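Local structure of iota-carbonic anhydrase (Nostoc sp. PCC 7120 = FACHB-418, 7C5W) at residues Y97-D102 with F111-W116; V41-T46 with K56-K61; P73-P78 with I167-S172. The protein catalyses the hydration of carbon dioxide to bicarbonate without needing a metal cofactor. All coordinates share one frame; numbering follows the deposited sequence.

Contact 1: Y97-D102 with F111-W116; sequences YFVGDD and FALSSW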
loop_
_atom_site.group_PDB
_atom_site.type_symbol
_atom_site.label_atom_id
_atom_site.label_comp_id
_atom_site.label_asym_id
_atom_site.label_seq_id
_atom_site.Cartn_x
_atom_site.Cartn_y
_atom_site.Cartn_z
ATOM N N TYR A 97 -29.316 -10.376 2.464
ATOM C CA TYR A 97 -29.359 -10.360 0.982
ATOM C C TYR A 97 -29.345 -11.800 0.462
ATOM O O TYR A 97 -30.091 -12.107 -0.486
ATOM C CB TYR A 97 -28.203 -9.565 0.375
ATOM C CG TYR A 97 -28.128 -9.718 -1.120
ATOM C CD1 TYR A 97 -29.034 -9.073 -1.944
ATOM C CD2 TYR A 97 -27.203 -10.564 -1.712
ATOM C CE1 TYR A 97 -29.004 -9.239 -3.319
ATOM C CE2 TYR A 97 -27.151 -10.733 -3.087
ATOM C CZ TYR A 97 -28.055 -10.066 -3.894
ATOM O OH TYR A 97 -28.015 -10.213 -5.250
ATOM N N PHE A 98 -28.512 -12.653 1.057
ATOM C CA PHE A 98 -28.206 -14.009 0.531
ATOM C C PHE A 98 -29.312 -15.004 0.900
ATOM O O PHE A 98 -29.665 -15.824 0.022
ATOM C CB PHE A 98 -26.819 -14.463 0.993
ATOM C CG PHE A 98 -25.703 -13.845 0.187
ATOM C CD1 PHE A 98 -25.634 -14.041 -1.183
ATOM C CD2 PHE A 98 -24.754 -13.036 0.788
ATOM C CE1 PHE A 98 -24.629 -13.457 -1.930
ATOM C CE2 PHE A 98 -23.750 -12.452 0.037
ATOM C CZ PHE A 98 -23.687 -12.666 -1.318
ATOM N N VAL A 99 -29.848 -14.919 2.122
ATOM C CA VAL A 99 -30.718 -15.974 2.724
ATOM C C VAL A 99 -32.045 -15.389 3.235
ATOM O O VAL A 99 -32.867 -16.174 3.702
ATOM C CB VAL A 99 -29.973 -16.707 3.856
ATOM C CG1 VAL A 99 -28.710 -17.388 3.365
ATOM C CG2 VAL A 99 -29.662 -15.782 5.018
ATOM N N GLY A 100 -32.250 -14.073 3.169
ATOM C CA GLY A 100 -33.460 -13.400 3.692
ATOM C C GLY A 100 -33.635 -13.608 5.190
ATOM O O GLY A 100 -32.620 -13.598 5.918
ATOM N N ASP A 101 -34.884 -13.772 5.639
ATOM C CA ASP A 101 -35.224 -14.174 7.034
ATOM C C ASP A 101 -34.859 -13.043 8.009
ATOM O O ASP A 101 -34.412 -13.346 9.134
ATOM C CB ASP A 101 -34.501 -15.474 7.398
ATOM C CG ASP A 101 -35.001 -16.147 8.664
ATOM O OD1 ASP A 101 -36.231 -16.129 8.885
ATOM O OD2 ASP A 101 -34.153 -16.676 9.422
ATOM N N ASP A 102 -35.030 -11.781 7.600
ATOM C CA ASP A 102 -34.682 -10.605 8.442
ATOM C C ASP A 102 -35.699 -9.492 8.191
ATOM O O ASP A 102 -35.688 -8.917 7.076
ATOM C CB ASP A 102 -33.254 -10.111 8.188
ATOM C CG ASP A 102 -32.769 -9.131 9.243
ATOM O OD1 ASP A 102 -33.631 -8.437 9.840
ATOM O OD2 ASP A 102 -31.544 -9.091 9.485
ATOM N N PHE A 111 -30.983 -14.265 -2.202
ATOM C CA PHE A 111 -30.393 -14.421 -3.556
ATOM C C PHE A 111 -29.805 -15.831 -3.715
ATOM O O PHE A 111 -29.991 -16.438 -4.792
ATOM C CB PHE A 111 -29.337 -13.342 -3.799
ATOM C CG PHE A 111 -28.646 -13.458 -5.132
ATOM C CD1 PHE A 111 -29.305 -13.108 -6.302
ATOM C CD2 PHE A 111 -27.347 -13.939 -5.218
ATOM C CE1 PHE A 111 -28.675 -13.230 -7.531
ATOM C CE2 PHE A 111 -26.721 -14.062 -6.446
ATOM C CZ PHE A 111 -27.384 -13.702 -7.598
ATOM N N ALA A 112 -29.148 -16.341 -2.668
ATOM C CA ALA A 112 -28.378 -17.610 -2.673
ATOM C C ALA A 112 -29.314 -18.818 -2.732
ATOM O O ALA A 112 -28.788 -19.944 -2.861
ATOM C CB ALA A 112 -27.499 -17.694 -1.451
ATOM N N LEU A 113 -30.630 -18.595 -2.628
ATOM C CA LEU A 113 -31.646 -19.668 -2.451
ATOM C C LEU A 113 -32.352 -19.996 -3.772
ATOM O O LEU A 113 -33.461 -20.521 -3.690
ATOM C CB LEU A 113 -32.671 -19.208 -1.409
ATOM C CG LEU A 113 -32.096 -18.783 -0.061
ATOM C CD1 LEU A 113 -33.204 -18.624 0.973
ATOM C CD2 LEU A 113 -31.058 -19.780 0.419
ATOM N N SER A 114 -31.747 -19.699 -4.930
ATOM C CA SER A 114 -32.324 -19.954 -6.279
ATOM C C SER A 114 -31.727 -21.225 -6.895
ATOM O O SER A 114 -31.753 -21.338 -8.136
ATOM C CB SER A 114 -32.128 -18.781 -7.206
ATOM O OG SER A 114 -32.938 -17.682 -6.829
ATOM N N SER A 115 -31.222 -22.151 -6.074
ATOM C CA SER A 115 -30.719 -23.471 -6.532
ATOM C C SER A 115 -29.574 -23.270 -7.544
ATOM O O SER A 115 -29.661 -23.797 -8.687
ATOM C CB SER A 115 -31.863 -24.286 -7.109
ATOM N N TRP A 116 -28.537 -22.522 -7.144
ATOM C CA TRP A 116 -27.322 -22.246 -7.959
ATOM C C TRP A 116 -26.412 -23.479 -7.947
ATOM O O TRP A 116 -26.311 -24.121 -6.881
ATOM C CB TRP A 116 -26.587 -21.012 -7.427
ATOM C CG TRP A 116 -27.408 -19.759 -7.404
ATOM C CD1 TRP A 116 -27.700 -18.991 -6.313
ATOM C CD2 TRP A 116 -28.025 -19.108 -8.528
ATOM N NE1 TRP A 116 -28.456 -17.911 -6.683
ATOM C CE2 TRP A 116 -28.671 -17.955 -8.035
ATOM C CE3 TRP A 116 -28.073 -19.367 -9.903
ATOM C CZ2 TRP A 116 -29.375 -17.083 -8.865
ATOM C CZ3 TRP A 116 -28.770 -18.505 -10.724
ATOM C CH2 TRP A 116 -29.417 -17.382 -10.208
#
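Tyr97 and Phe111 both carry CG anti to the backbone N (chi1 172° and 178°); the two side chains lie side by side, pointing the same way. Their planes lie only 21° apart, yet the rings are slid so far along each other that the centroids stand 5.3 Å apart and overlap is slight. What meets instead is the far part of the tyrosine with the near part of the phenylalanine: Tyr97 CE2 and CZ rest on Phe111 CB, CE2 at 3.5 Å, while Tyr97 OH sits over one face of the Phe111 ring, offset toward its rim and 3.3 Å from Phe111 CG. The same hydroxyl has a weak hydrogen bond with the backbone N of Leu80. Tyr97 and nearby Thr79 bind hydrogencarbonate, so the Phe111 side chain packs directly against a substrate-binding residue. An alanine in place of Tyr97 would probably leave Leu80 N without its weak partner and the Phe111 ring without the hydroxyl over that face. The backbone geometry belongs to the end of helix 91-99, whose helical path stops at Gly100 with positive phi; the loop preceding strand 116-128 then comes back to the last turn. Phe111 N donates to Tyr97 O at 2.9 Å, and Ala112 N to Phe98 O at 2.8 Å. Two carbonyls at the helix terminus thus find amide partners in the returning chain. Beside them, Ala112 CB lies 3.2 Å from Phe98 O and 4.1 Å from Phe98 CB, and its methyl also touches Leu40 and Ile43 of helix 26-50. Further along, Leu113 CD1 approaches Val99 O at 3.7 Å. Trp116 NE1 donates to Phe111 O, tying the far end of the loop segment to its start.

Contact 2: V41-T46 with K56-K61; sequences VAISTT and KALAEK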
loop_
_atom_site.group_PDB
_atom_site.type_symbol
_atom_site.label_atom_id
_atom_site.label_comp_id
_atom_site.label_asym_id
_atom_site.label_seq_id
_atom_site.Cartn_x
_atom_site.Cartn_y
_atom_site.Cartn_z
ATOM N N VAL A 41 -22.642 -21.441 -4.221
ATOM C CA VAL A 41 -23.143 -22.775 -4.659
ATOM C C VAL A 41 -23.341 -23.669 -3.428
ATOM O O VAL A 41 -24.370 -24.353 -3.373
ATOM C CB VAL A 41 -22.191 -23.406 -5.693
ATOM C CG1 VAL A 41 -22.465 -24.889 -5.899
ATOM C CG2 VAL A 41 -22.245 -22.656 -7.014
ATOM N N ALA A 42 -22.409 -23.652 -2.471
ATOM C CA ALA A 42 -22.457 -24.470 -1.236
ATOM C C ALA A 42 -23.636 -24.037 -0.349
ATOM O O ALA A 42 -24.207 -24.911 0.334
ATOM C CB ALA A 42 -21.151 -24.370 -0.495
ATOM N N ILE A 43 -23.981 -22.743 -0.338
ATOM C CA ILE A 43 -25.155 -22.211 0.416
ATOM C C ILE A 43 -26.433 -22.638 -0.312
ATOM O O ILE A 43 -27.415 -23.001 0.356
ATOM C CB ILE A 43 -25.088 -20.679 0.567
ATOM C CG1 ILE A 43 -23.887 -20.230 1.404
ATOM C CG2 ILE A 43 -26.393 -20.147 1.140
ATOM C CD1 ILE A 43 -23.476 -18.793 1.160
ATOM N N SER A 44 -26.414 -22.574 -1.642
ATOM C CA SER A 44 -27.588 -22.814 -2.516
ATOM C C SER A 44 -27.996 -24.287 -2.415
ATOM O O SER A 44 -29.187 -24.542 -2.168
ATOM C CB SER A 44 -27.291 -22.400 -3.931
ATOM O OG SER A 44 -28.461 -21.939 -4.584
ATOM N N THR A 45 -27.049 -25.216 -2.576
ATOM C CA THR A 45 -27.306 -26.682 -2.508
ATOM C C THR A 45 -27.766 -27.031 -1.088
ATOM O O THR A 45 -28.754 -27.778 -0.971
ATOM C CB THR A 45 -26.105 -27.537 -2.947
ATOM O OG1 THR A 45 -25.136 -27.568 -1.897
ATOM C CG2 THR A 45 -25.462 -27.052 -4.227
ATOM N N THR A 46 -27.105 -26.486 -0.062
ATOM C CA THR A 46 -27.393 -26.771 1.372
ATOM C C THR A 46 -28.845 -26.388 1.713
ATOM O O THR A 46 -29.411 -27.011 2.626
ATOM C CB THR A 46 -26.386 -26.075 2.297
ATOM O OG1 THR A 46 -25.167 -26.813 2.231
ATOM C CG2 THR A 46 -26.837 -26.002 3.741
ATOM N N LYS A 56 -28.558 -20.756 6.353
ATOM C CA LYS A 56 -28.299 -19.518 7.143
ATOM C C LYS A 56 -26.976 -19.687 7.902
ATOM O O LYS A 56 -26.119 -18.796 7.798
ATOM C CB LYS A 56 -29.456 -19.189 8.098
ATOM N N ALA A 57 -26.801 -20.803 8.611
ATOM C CA ALA A 57 -25.615 -21.064 9.459
ATOM C C ALA A 57 -24.380 -21.129 8.560
ATOM O O ALA A 57 -23.295 -20.706 8.998
ATOM C CB ALA A 57 -25.787 -22.336 10.253
ATOM N N LEU A 58 -24.545 -21.646 7.344
ATOM C CA LEU A 58 -23.426 -21.786 6.385
ATOM C C LEU A 58 -23.098 -20.404 5.812
ATOM O O LEU A 58 -21.910 -20.076 5.750
ATOM C CB LEU A 58 -23.793 -22.773 5.277
ATOM C CG LEU A 58 -22.707 -22.964 4.222
ATOM C CD1 LEU A 58 -21.377 -23.291 4.861
ATOM C CD2 LEU A 58 -23.064 -24.054 3.235
ATOM N N ALA A 59 -24.116 -19.631 5.430
ATOM C CA ALA A 59 -23.972 -18.252 4.912
ATOM C C ALA A 59 -23.218 -17.396 5.940
ATOM O O ALA A 59 -22.379 -16.589 5.524
ATOM C CB ALA A 59 -25.323 -17.667 4.587
ATOM N N GLU A 60 -23.493 -17.586 7.230
ATOM C CA GLU A 60 -22.888 -16.787 8.328
ATOM C C GLU A 60 -21.375 -17.028 8.373
ATOM O O GLU A 60 -20.624 -16.035 8.502
ATOM C CB GLU A 60 -23.536 -17.137 9.665
ATOM C CG GLU A 60 -24.866 -16.439 9.864
ATOM C CD GLU A 60 -25.442 -16.538 11.263
ATOM O OE1 GLU A 60 -26.578 -17.047 11.383
ATOM O OE2 GLU A 60 -24.763 -16.084 12.218
ATOM N N LYS A 61 -20.947 -18.290 8.294
ATOM C CA LYS A 61 -19.510 -18.668 8.330
ATOM C C LYS A 61 -18.866 -18.144 7.033
ATOM O O LYS A 61 -17.765 -17.569 7.103
ATOM C CB LYS A 61 -19.346 -20.174 8.570
#
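The carbonyl oxygen of Ala42 receives two donors from Thr46 and is touched from across the contact by Leu58. Thr46 OG1 donates to Ala42 O at 2.9 Å, approaching nearly along the C=O axis, and the helical bond from Thr46 N to the same oxygen is weak at 3.3 Å. Thr46 OG1 is brought there by its first torsion, which sets it anti to the carbonyl carbon and beside the backbone N (chi1 -76°). The setting is an antiparallel helical hairpin: helix 26-50 is followed almost at once by helix 52-66, and the axes of the two short segments run at 170° with a closest approach of 9.2 Å. Leu58 is the main bridging side chain. Its CD2 branch lies 3.2 Å from Ala42 O and 3.6 Å from Thr46 OG1, placing a methyl beside the polar pair. The Thr46 and Leu58 side chains cross obliquely here. With CG anti to the backbone N (chi1 179°), Leu58 meets Ile43 CG1 through that CG, and its CD2 meets Ala42 CB, which makes this part of the interface apolar apart from the hydroxyl and the carbonyl.

Ile43 fills the more buried part of the seam. In backbone register it stands against Ala59, with 6.1 Å between the CA atoms, a nearness consistent with the small alanine side chain. Beyond this pair, Leu95 of helix 91-99 packs against Ala59, and Val62 against Ile43. At the end of the isoleucine, CD1 lies 3.8 Å from Ala59 CA and 4.1 Å from Ala59 CB.

Contact 3: P73-P78 with I167-S172; sequences PVLFKP and IITHHS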
loop_
_atom_site.group_PDB
_atom_site.type_symbol
_atom_site.label_atom_id
_atom_site.label_comp_id
_atom_site.label_asym_id
_atom_site.label_seq_id
_atom_site.Cartn_x
_atom_site.Cartn_y
_atom_site.Cartn_z
ATOM N N PRO A 73 -17.260 -1.070 7.861
ATOM C CA PRO A 73 -18.193 -1.276 6.758
ATOM C C PRO A 73 -17.499 -1.939 5.566
ATOM O O PRO A 73 -16.335 -1.635 5.319
ATOM C CB PRO A 73 -18.640 0.143 6.398
ATOM C CG PRO A 73 -17.493 1.009 6.899
ATOM C CD PRO A 73 -17.094 0.351 8.203
ATOM N N VAL A 74 -18.222 -2.843 4.898
ATOM C CA VAL A 74 -17.868 -3.396 3.562
ATOM C C VAL A 74 -18.664 -2.622 2.509
ATOM O O VAL A 74 -19.859 -2.345 2.748
ATOM C CB VAL A 74 -18.151 -4.902 3.489
ATOM C CG1 VAL A 74 -17.939 -5.432 2.078
ATOM C CG2 VAL A 74 -17.312 -5.665 4.501
ATOM N N LEU A 75 -18.015 -2.270 1.398
ATOM C CA LEU A 75 -18.663 -1.548 0.275
ATOM C C LEU A 75 -19.345 -2.584 -0.631
ATOM O O LEU A 75 -18.773 -2.964 -1.684
ATOM C CB LEU A 75 -17.613 -0.715 -0.457
ATOM C CG LEU A 75 -17.141 0.549 0.262
ATOM C CD1 LEU A 75 -16.601 0.244 1.653
ATOM C CD2 LEU A 75 -16.084 1.259 -0.575
ATOM N N PHE A 76 -20.531 -3.034 -0.209
ATOM C CA PHE A 76 -21.315 -4.117 -0.853
ATOM C C PHE A 76 -22.598 -3.534 -1.455
ATOM O O PHE A 76 -23.537 -3.170 -0.700
ATOM C CB PHE A 76 -21.595 -5.223 0.165
ATOM C CG PHE A 76 -22.234 -6.466 -0.396
ATOM C CD1 PHE A 76 -22.145 -6.767 -1.746
ATOM C CD2 PHE A 76 -22.891 -7.360 0.440
ATOM C CE1 PHE A 76 -22.725 -7.922 -2.251
ATOM C CE2 PHE A 76 -23.469 -8.511 -0.069
ATOM C CZ PHE A 76 -23.382 -8.795 -1.410
ATOM N N LYS A 77 -22.631 -3.414 -2.782
ATOM C CA LYS A 77 -23.876 -3.111 -3.533
ATOM C C LYS A 77 -24.270 -4.378 -4.281
ATOM O O LYS A 77 -23.737 -4.662 -5.354
ATOM C CB LYS A 77 -23.706 -1.893 -4.445
ATOM C CG LYS A 77 -25.002 -1.414 -5.091
ATOM C CD LYS A 77 -25.215 -2.011 -6.463
ATOM C CE LYS A 77 -26.632 -2.447 -6.755
ATOM N NZ LYS A 77 -26.661 -3.405 -7.885
ATOM N N PRO A 78 -25.173 -5.202 -3.695
ATOM C CA PRO A 78 -25.594 -6.466 -4.306
ATOM C C PRO A 78 -26.399 -6.274 -5.604
ATOM O O PRO A 78 -26.993 -5.223 -5.788
ATOM C CB PRO A 78 -26.460 -7.125 -3.222
ATOM C CG PRO A 78 -26.105 -6.388 -1.948
ATOM C CD PRO A 78 -25.815 -4.974 -2.397
ATOM N N ILE A 167 -13.023 -9.730 1.107
ATOM C CA ILE A 167 -13.816 -8.759 0.304
ATOM C C ILE A 167 -14.147 -7.544 1.179
ATOM O O ILE A 167 -14.832 -7.702 2.211
ATOM C CB ILE A 167 -15.083 -9.429 -0.256
ATOM C CG1 ILE A 167 -14.734 -10.569 -1.219
ATOM C CG2 ILE A 167 -16.001 -8.404 -0.890
ATOM C CD1 ILE A 167 -15.852 -11.572 -1.406
ATOM N N ILE A 168 -13.669 -6.374 0.761
ATOM C CA ILE A 168 -13.976 -5.054 1.381
ATOM C C ILE A 168 -14.804 -4.225 0.396
ATOM O O ILE A 168 -15.376 -3.198 0.822
ATOM C CB ILE A 168 -12.671 -4.341 1.781
ATOM C CG1 ILE A 168 -11.752 -4.117 0.574
ATOM C CG2 ILE A 168 -11.982 -5.119 2.892
ATOM C CD1 ILE A 168 -10.602 -3.160 0.830
ATOM N N THR A 169 -14.871 -4.654 -0.868
ATOM C CA THR A 169 -15.671 -3.998 -1.935
ATOM C C THR A 169 -16.293 -5.069 -2.840
ATOM O O THR A 169 -15.562 -5.958 -3.286
ATOM C CB THR A 169 -14.841 -3.012 -2.768
ATOM O OG1 THR A 169 -14.135 -2.107 -1.917
ATOM C CG2 THR A 169 -15.705 -2.209 -3.715
ATOM N N HIS A 170 -17.591 -4.940 -3.114
ATOM C CA HIS A 170 -18.410 -5.876 -3.916
ATOM C C HIS A 170 -19.551 -5.090 -4.566
ATOM O O HIS A 170 -20.554 -4.835 -3.898
ATOM C CB HIS A 170 -18.926 -7.006 -3.020
ATOM C CG HIS A 170 -19.516 -8.155 -3.764
ATOM N ND1 HIS A 170 -19.905 -8.054 -5.085
ATOM C CD2 HIS A 170 -19.804 -9.414 -3.375
ATOM C CE1 HIS A 170 -20.402 -9.205 -5.482
ATOM N NE2 HIS A 170 -20.361 -10.054 -4.452
ATOM N N HIS A 171 -19.374 -4.685 -5.819
ATOM C CA HIS A 171 -20.402 -3.991 -6.628
ATOM C C HIS A 171 -20.822 -4.936 -7.755
ATOM O O HIS A 171 -19.966 -5.258 -8.595
ATOM C CB HIS A 171 -19.852 -2.648 -7.116
ATOM C CG HIS A 171 -20.853 -1.742 -7.750
ATOM N ND1 HIS A 171 -20.789 -0.372 -7.603
ATOM C CD2 HIS A 171 -21.907 -1.987 -8.558
ATOM C CE1 HIS A 171 -21.763 0.187 -8.297
ATOM N NE2 HIS A 171 -22.468 -0.785 -8.886
ATOM N N SER A 172 -22.083 -5.375 -7.741
ATOM C CA SER A 172 -22.698 -6.281 -8.746
ATOM C C SER A 172 -23.899 -5.575 -9.383
ATOM O O SER A 172 -24.694 -4.990 -8.632
ATOM C CB SER A 172 -23.094 -7.584 -8.103
ATOM O OG SER A 172 -23.208 -8.616 -9.068
#
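Strand 75-77 forms a parallel edge, within this chain, of the mixed sheet, paired with strand 165-173. Leu75 and Lys77 supply the backbone bonds: Leu75 N to Ile168 O (2.9 Å), His170 N to Leu75 O (2.7 Å), Lys77 N to His170 O (2.8 Å) and Ser172 N to Lys77 O (3.0 Å). The segment axes run 16° apart. On one face, Phe76 and His170 lie side by side in an offset stack, ring centroids 4.7 Å apart and planes at 28°; Pro78 CG sits over the centre of the Phe76 ring. On the other face, Lys77 CD makes an off-centre CH-pi contact with the His171 ring, 4.2 Å from its centroid. That imidazole also bonds to Thr154 and Ser173 of the second subunit and stacks on its His171. The lysine chain is bent at its second and third torsions, and Lys77 NZ donates to Ser172 O at 2.6 Å, with weak hydrogen bonds to Pro78 O and Thr79 O. Ser172 OG in turn bonds to Thr79 OG1 and Lys153 NZ, which is consistent with a second-shell role in positioning the hydrogencarbonate-binding threonine.

Along the chain, contact 2 closes before contact 3 opens, and contact 1 is nested inside the long loop that contact 3 closes. Contacts 1 and 2 have centres about 9 Å apart and touch: Ser44 OG of helix 26-50 probably bonds both Trp116 N and Ala112 O, and Val99 CG1 packs on Ala59 CB. Contacts 1 and 3, with centres about 17 Å apart, meet where Tyr97 CE1 approaches Pro78 CB at 3.3 Å. Contacts 2 and 3 do not touch and lie on opposite sides of the chain's centre. Helix 91-99 therefore joins the helical hairpin to the sheet edge, and the hydrogencarbonate-binding residues Tyr97 and Thr79 come together at that junction.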